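Local structure of sulfotransferase (Mycobacterium tuberculosis, 2ZQ5) at residues Arg7-Ser19 / Tyr36-Gln48. The protein probably transfers a sulfuryl group from a donor such as PAPS to an acceptor substrate, as other sulfotransferases do. Sequence-based numbering, arbitrary orientation.
Sequences RKDVATVDELHAS and YREALGVLLDAYQ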
loop_
_atom_site.group_PDB
_atom_site.type_symbol
_atom_site.label_atom_id
_atom_site.label_comp_id
_atom_site.label_asym_id
_atom_site.label_seq_id
_atom_site.Cartn_x
_atom_site.Cartn_y
_atom_site.Cartn_z
ATOM N N ARG A 7 -20.081 13.445 16.593
ATOM C CA ARG A 7 -19.319 14.716 16.440
ATOM C C ARG A 7 -18.072 14.515 15.585
ATOM O O ARG A 7 -18.063 13.683 14.677
ATOM C CB ARG A 7 -18.931 15.276 17.816
ATOM C CG ARG A 7 -17.975 14.412 18.633
ATOM C CD ARG A 7 -18.534 13.023 18.884
ATOM N NE ARG A 7 -18.087 12.478 20.162
ATOM C CZ ARG A 7 -18.414 12.990 21.344
ATOM N NH1 ARG A 7 -19.192 14.063 21.411
ATOM N NH2 ARG A 7 -17.970 12.428 22.459
ATOM N N LYS A 8 -17.020 15.277 15.874
ATOM C CA LYS A 8 -15.782 15.174 15.110
ATOM C C LYS A 8 -14.824 14.108 15.626
ATOM O O LYS A 8 -13.765 13.888 15.043
ATOM C CB LYS A 8 -15.081 16.532 15.060
ATOM C CG LYS A 8 -15.843 17.574 14.252
ATOM C CD LYS A 8 -15.061 18.868 14.112
ATOM C CE LYS A 8 -14.853 19.542 15.457
ATOM N NZ LYS A 8 -14.150 20.843 15.299
ATOM N N ASP A 9 -15.193 13.449 16.719
ATOM C CA ASP A 9 -14.362 12.386 17.274
ATOM C C ASP A 9 -14.431 11.190 16.334
ATOM O O ASP A 9 -15.449 10.971 15.676
ATOM C CB ASP A 9 -14.870 11.973 18.656
ATOM C CG ASP A 9 -14.266 12.801 19.773
ATOM O OD1 ASP A 9 -14.268 14.045 19.673
ATOM O OD2 ASP A 9 -13.795 12.199 20.759
ATOM N N VAL A 10 -13.348 10.422 16.260
ATOM C CA VAL A 10 -13.324 9.248 15.401
ATOM C C VAL A 10 -14.001 8.090 16.130
ATOM O O VAL A 10 -15.100 7.682 15.760
ATOM C CB VAL A 10 -11.876 8.855 15.024
ATOM C CG1 VAL A 10 -11.886 7.639 14.111
ATOM C CG2 VAL A 10 -11.189 10.025 14.329
ATOM N N ALA A 11 -13.343 7.582 17.171
ATOM C CA ALA A 11 -13.864 6.478 17.975
ATOM C C ALA A 11 -12.792 5.997 18.946
ATOM O O ALA A 11 -11.636 6.401 18.850
ATOM C CB ALA A 11 -14.298 5.324 17.073
ATOM N N THR A 12 -13.182 5.142 19.887
ATOM C CA THR A 12 -12.235 4.591 20.849
ATOM C C THR A 12 -11.792 3.229 20.325
ATOM O O THR A 12 -12.406 2.685 19.406
ATOM C CB THR A 12 -12.876 4.386 22.234
ATOM O OG1 THR A 12 -13.883 3.369 22.148
ATOM C CG2 THR A 12 -13.509 5.676 22.724
ATOM N N VAL A 13 -10.727 2.683 20.900
ATOM C CA VAL A 13 -10.231 1.380 20.477
ATOM C C VAL A 13 -11.296 0.306 20.697
ATOM O O VAL A 13 -11.519 -0.537 19.826
ATOM C CB VAL A 13 -8.949 0.996 21.245
ATOM C CG1 VAL A 13 -8.497 -0.402 20.843
ATOM C CG2 VAL A 13 -7.850 2.008 20.948
ATOM N N ASP A 14 -11.957 0.340 21.852
ATOM C CA ASP A 14 -13.001 -0.639 22.146
ATOM C C ASP A 14 -14.159 -0.510 21.162
ATOM O O ASP A 14 -14.678 -1.513 20.669
ATOM C CB ASP A 14 -13.539 -0.468 23.571
ATOM C CG ASP A 14 -12.535 -0.877 24.630
ATOM O OD1 ASP A 14 -11.741 -1.805 24.375
ATOM O OD2 ASP A 14 -12.552 -0.280 25.729
ATOM N N GLU A 15 -14.565 0.724 20.880
ATOM C CA GLU A 15 -15.666 0.960 19.952
ATOM C C GLU A 15 -15.361 0.413 18.563
ATOM O O GLU A 15 -16.231 -0.166 17.919
ATOM C CB GLU A 15 -15.982 2.457 19.860
ATOM C CG GLU A 15 -16.526 3.050 21.151
ATOM C CD GLU A 15 -16.860 4.521 21.017
ATOM O OE1 GLU A 15 -16.194 5.213 20.218
ATOM O OE2 GLU A 15 -17.780 4.994 21.718
ATOM N N LEU A 16 -14.129 0.596 18.100
ATOM C CA LEU A 16 -13.748 0.102 16.782
ATOM C C LEU A 16 -13.800 -1.424 16.719
ATOM O O LEU A 16 -14.267 -1.985 15.732
ATOM C CB LEU A 16 -12.352 0.605 16.410
ATOM C CG LEU A 16 -12.290 2.096 16.059
ATOM C CD1 LEU A 16 -10.840 2.523 15.878
ATOM C CD2 LEU A 16 -13.088 2.362 14.793
ATOM N N HIS A 17 -13.323 -2.091 17.766
ATOM C CA HIS A 17 -13.362 -3.550 17.795
ATOM C C HIS A 17 -14.820 -4.006 17.803
ATOM O O HIS A 17 -15.197 -4.928 17.082
ATOM C CB HIS A 17 -12.642 -4.099 19.034
ATOM C CG HIS A 17 -11.148 -4.123 18.910
ATOM N ND1 HIS A 17 -10.367 -2.993 19.032
ATOM C CD2 HIS A 17 -10.292 -5.144 18.663
ATOM C CE1 HIS A 17 -9.096 -3.316 18.868
ATOM N NE2 HIS A 17 -9.023 -4.617 18.642
ATOM N N ALA A 18 -15.638 -3.350 18.618
ATOM C CA ALA A 18 -17.052 -3.692 18.703
ATOM C C ALA A 18 -17.758 -3.502 17.363
ATOM O O ALA A 18 -18.566 -4.342 16.958
ATOM C CB ALA A 18 -17.729 -2.856 19.781
ATOM N N SER A 19 -17.460 -2.406 16.668
ATOM C CA SER A 19 -18.083 -2.145 15.374
ATOM C C SER A 19 -17.657 -3.164 14.324
ATOM O O SER A 19 -18.447 -3.546 13.462
ATOM C CB SER A 19 -17.739 -0.737 14.879
ATOM O OG SER A 19 -18.336 0.251 15.698
ATOM N N TYR A 36 -0.499 -4.264 16.998
ATOM C CA TYR A 36 -1.532 -3.454 16.366
ATOM C C TYR A 36 -2.322 -2.597 17.353
ATOM O O TYR A 36 -2.800 -1.521 16.996
ATOM C CB TYR A 36 -2.480 -4.350 15.551
ATOM C CG TYR A 36 -3.665 -4.902 16.313
ATOM C CD1 TYR A 36 -4.892 -4.237 16.301
ATOM C CD2 TYR A 36 -3.560 -6.086 17.047
ATOM C CE1 TYR A 36 -5.985 -4.736 17.002
ATOM C CE2 TYR A 36 -4.646 -6.592 17.748
ATOM C CZ TYR A 36 -5.853 -5.914 17.723
ATOM O OH TYR A 36 -6.927 -6.406 18.432
ATOM N N ARG A 37 -2.457 -3.060 18.592
ATOM C CA ARG A 37 -3.197 -2.291 19.582
ATOM C C ARG A 37 -2.508 -0.971 19.911
ATOM O O ARG A 37 -3.162 0.073 19.959
ATOM C CB ARG A 37 -3.402 -3.113 20.856
ATOM C CG ARG A 37 -4.496 -4.163 20.728
ATOM C CD ARG A 37 -4.672 -4.939 22.023
ATOM N NE ARG A 37 -5.884 -5.756 22.019
ATOM C CZ ARG A 37 -7.120 -5.265 21.982
ATOM N NH1 ARG A 37 -7.316 -3.954 21.947
ATOM N NH2 ARG A 37 -8.162 -6.085 21.987
ATOM N N GLU A 38 -1.198 -1.011 20.137
ATOM C CA GLU A 38 -0.462 0.215 20.443
ATOM C C GLU A 38 -0.538 1.145 19.238
ATOM O O GLU A 38 -0.757 2.348 19.380
ATOM C CB GLU A 38 1.013 -0.068 20.751
ATOM C CG GLU A 38 1.742 1.162 21.312
ATOM C CD GLU A 38 3.260 1.034 21.322
ATOM O OE1 GLU A 38 3.775 -0.101 21.314
ATOM O OE2 GLU A 38 3.945 2.081 21.352
ATOM N N ALA A 39 -0.352 0.579 18.050
ATOM C CA ALA A 39 -0.394 1.362 16.822
ATOM C C ALA A 39 -1.735 2.073 16.677
ATOM O O ALA A 39 -1.781 3.264 16.373
ATOM C CB ALA A 39 -0.141 0.457 15.618
ATOM N N LEU A 40 -2.827 1.346 16.902
ATOM C CA LEU A 40 -4.155 1.933 16.786
ATOM C C LEU A 40 -4.347 3.069 17.790
ATOM O O LEU A 40 -4.904 4.112 17.454
ATOM C CB LEU A 40 -5.226 0.855 16.993
ATOM C CG LEU A 40 -6.686 1.304 16.862
ATOM C CD1 LEU A 40 -6.913 1.999 15.521
ATOM C CD2 LEU A 40 -7.591 0.089 17.001
ATOM N N GLY A 41 -3.875 2.866 19.016
ATOM C CA GLY A 41 -4.006 3.895 20.035
ATOM C C GLY A 41 -3.253 5.160 19.673
ATOM O O GLY A 41 -3.766 6.269 19.833
ATOM N N VAL A 42 -2.028 4.997 19.189
ATOM C CA VAL A 42 -1.211 6.138 18.790
ATOM C C VAL A 42 -1.856 6.860 17.610
ATOM O O VAL A 42 -1.897 8.091 17.565
ATOM C CB VAL A 42 0.211 5.684 18.402
ATOM C CG1 VAL A 42 0.974 6.833 17.757
ATOM C CG2 VAL A 42 0.951 5.194 19.637
ATOM N N LEU A 43 -2.376 6.092 16.660
ATOM C CA LEU A 43 -3.017 6.667 15.489
ATOM C C LEU A 43 -4.280 7.446 15.874
ATOM O O LEU A 43 -4.513 8.546 15.368
ATOM C CB LEU A 43 -3.352 5.556 14.487
ATOM C CG LEU A 43 -3.953 5.955 13.136
ATOM C CD1 LEU A 43 -3.045 6.935 12.409
ATOM C CD2 LEU A 43 -4.154 4.699 12.303
ATOM N N LEU A 44 -5.087 6.881 16.771
ATOM C CA LEU A 44 -6.309 7.544 17.218
ATOM C C LEU A 44 -5.989 8.834 17.959
ATOM O O LEU A 44 -6.664 9.847 17.773
ATOM C CB LEU A 44 -7.128 6.622 18.128
ATOM C CG LEU A 44 -7.920 5.525 17.412
ATOM C CD1 LEU A 44 -8.512 4.568 18.437
ATOM C CD2 LEU A 44 -9.012 6.159 16.563
ATOM N N ASP A 45 -4.964 8.801 18.806
ATOM C CA ASP A 45 -4.581 10.001 19.542
ATOM C C ASP A 45 -4.131 11.081 18.563
ATOM O O ASP A 45 -4.366 12.269 18.781
ATOM C CB ASP A 45 -3.448 9.706 20.533
ATOM C CG ASP A 45 -3.923 8.964 21.771
ATOM O OD1 ASP A 45 -5.148 8.760 21.927
ATOM O OD2 ASP A 45 -3.062 8.588 22.595
ATOM N N ALA A 46 -3.484 10.667 17.478
ATOM C CA ALA A 46 -3.016 11.618 16.481
ATOM C C ALA A 46 -4.197 12.234 15.735
ATOM O O ALA A 46 -4.275 13.450 15.579
ATOM C CB ALA A 46 -2.074 10.930 15.502
ATOM N N TYR A 47 -5.122 11.397 15.276
ATOM C CA TYR A 47 -6.285 11.901 14.553
ATOM C C TYR A 47 -7.076 12.897 15.382
ATOM O O TYR A 47 -7.389 13.999 14.932
ATOM C CB TYR A 47 -7.233 10.761 14.166
ATOM C CG TYR A 47 -6.832 9.972 12.942
ATOM C CD1 TYR A 47 -6.462 10.614 11.762
ATOM C CD2 TYR A 47 -6.859 8.579 12.952
ATOM C CE1 TYR A 47 -6.126 9.891 10.621
ATOM C CE2 TYR A 47 -6.529 7.845 11.814
ATOM C CZ TYR A 47 -6.161 8.507 10.656
ATOM O OH TYR A 47 -5.807 7.793 9.537
ATOM N N GLN A 48 -7.389 12.501 16.607
ATOM C CA GLN A 48 -8.197 13.329 17.484
ATOM C C GLN A 48 -7.469 14.499 18.139
ATOM O O GLN A 48 -8.108 15.427 18.630
ATOM C CB GLN A 48 -8.862 12.419 18.525
ATOM C CG GLN A 48 -9.592 11.248 17.852
ATOM C CD GLN A 48 -10.293 10.309 18.818
ATOM O OE1 GLN A 48 -9.688 9.800 19.762
ATOM N NE2 GLN A 48 -11.576 10.061 18.571
HETATM O O HOH W 1 -10.530 -3.096 22.449
#
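The backbones of residues 7-19 and helix 36-48 come nearest at Asp-9 beside Gln-48 and Val-13 beside Gly-41, where the CA atoms lie 6.2 and 6.7 Å apart. The loop 7-12 follows the C-terminal half of that helix, which also rests on helix 55-81; helix 13-19 then turns across its N-terminal half, the axes 11.2 Å apart and their directions 115° apart. Thr-12 and Glu-15 fit a capping box at its start, although the place of Thr-12 OG1 is less certain. Val-13 is a knob in the hole formed by Arg-37, Leu-40, Gly-41 and Leu-44: CG1, anti to the backbone N, faces Leu-40 CD2, and CG2 packs on Leu-44 CD1 at 3.6 Å. Leu-16 CD1 lies 4.0 Å from both Leu-40 CD1 and Leu-44 CD1, and Val-10 reaches Leu-44 CD2 and Tyr-47 CB. The imidazole of His-17 is pinned at both nitrogens: ND1 donates to Val-13 O (2.8 Å), above the carbonyl plane, and NE2 shares a nearly straight hydrogen bond with Tyr-36 OH at 2.8 Å. The extended Arg-37 lays its guanidinium flat on this ring, planes 13° apart, while Phe-29 meets the ring edge-to-face. Beside the aliphatic packing, the two nitrogen bonds fix the rotation of the imidazole, and the near-parallel guanidinium would be expected to disfavour its protonation.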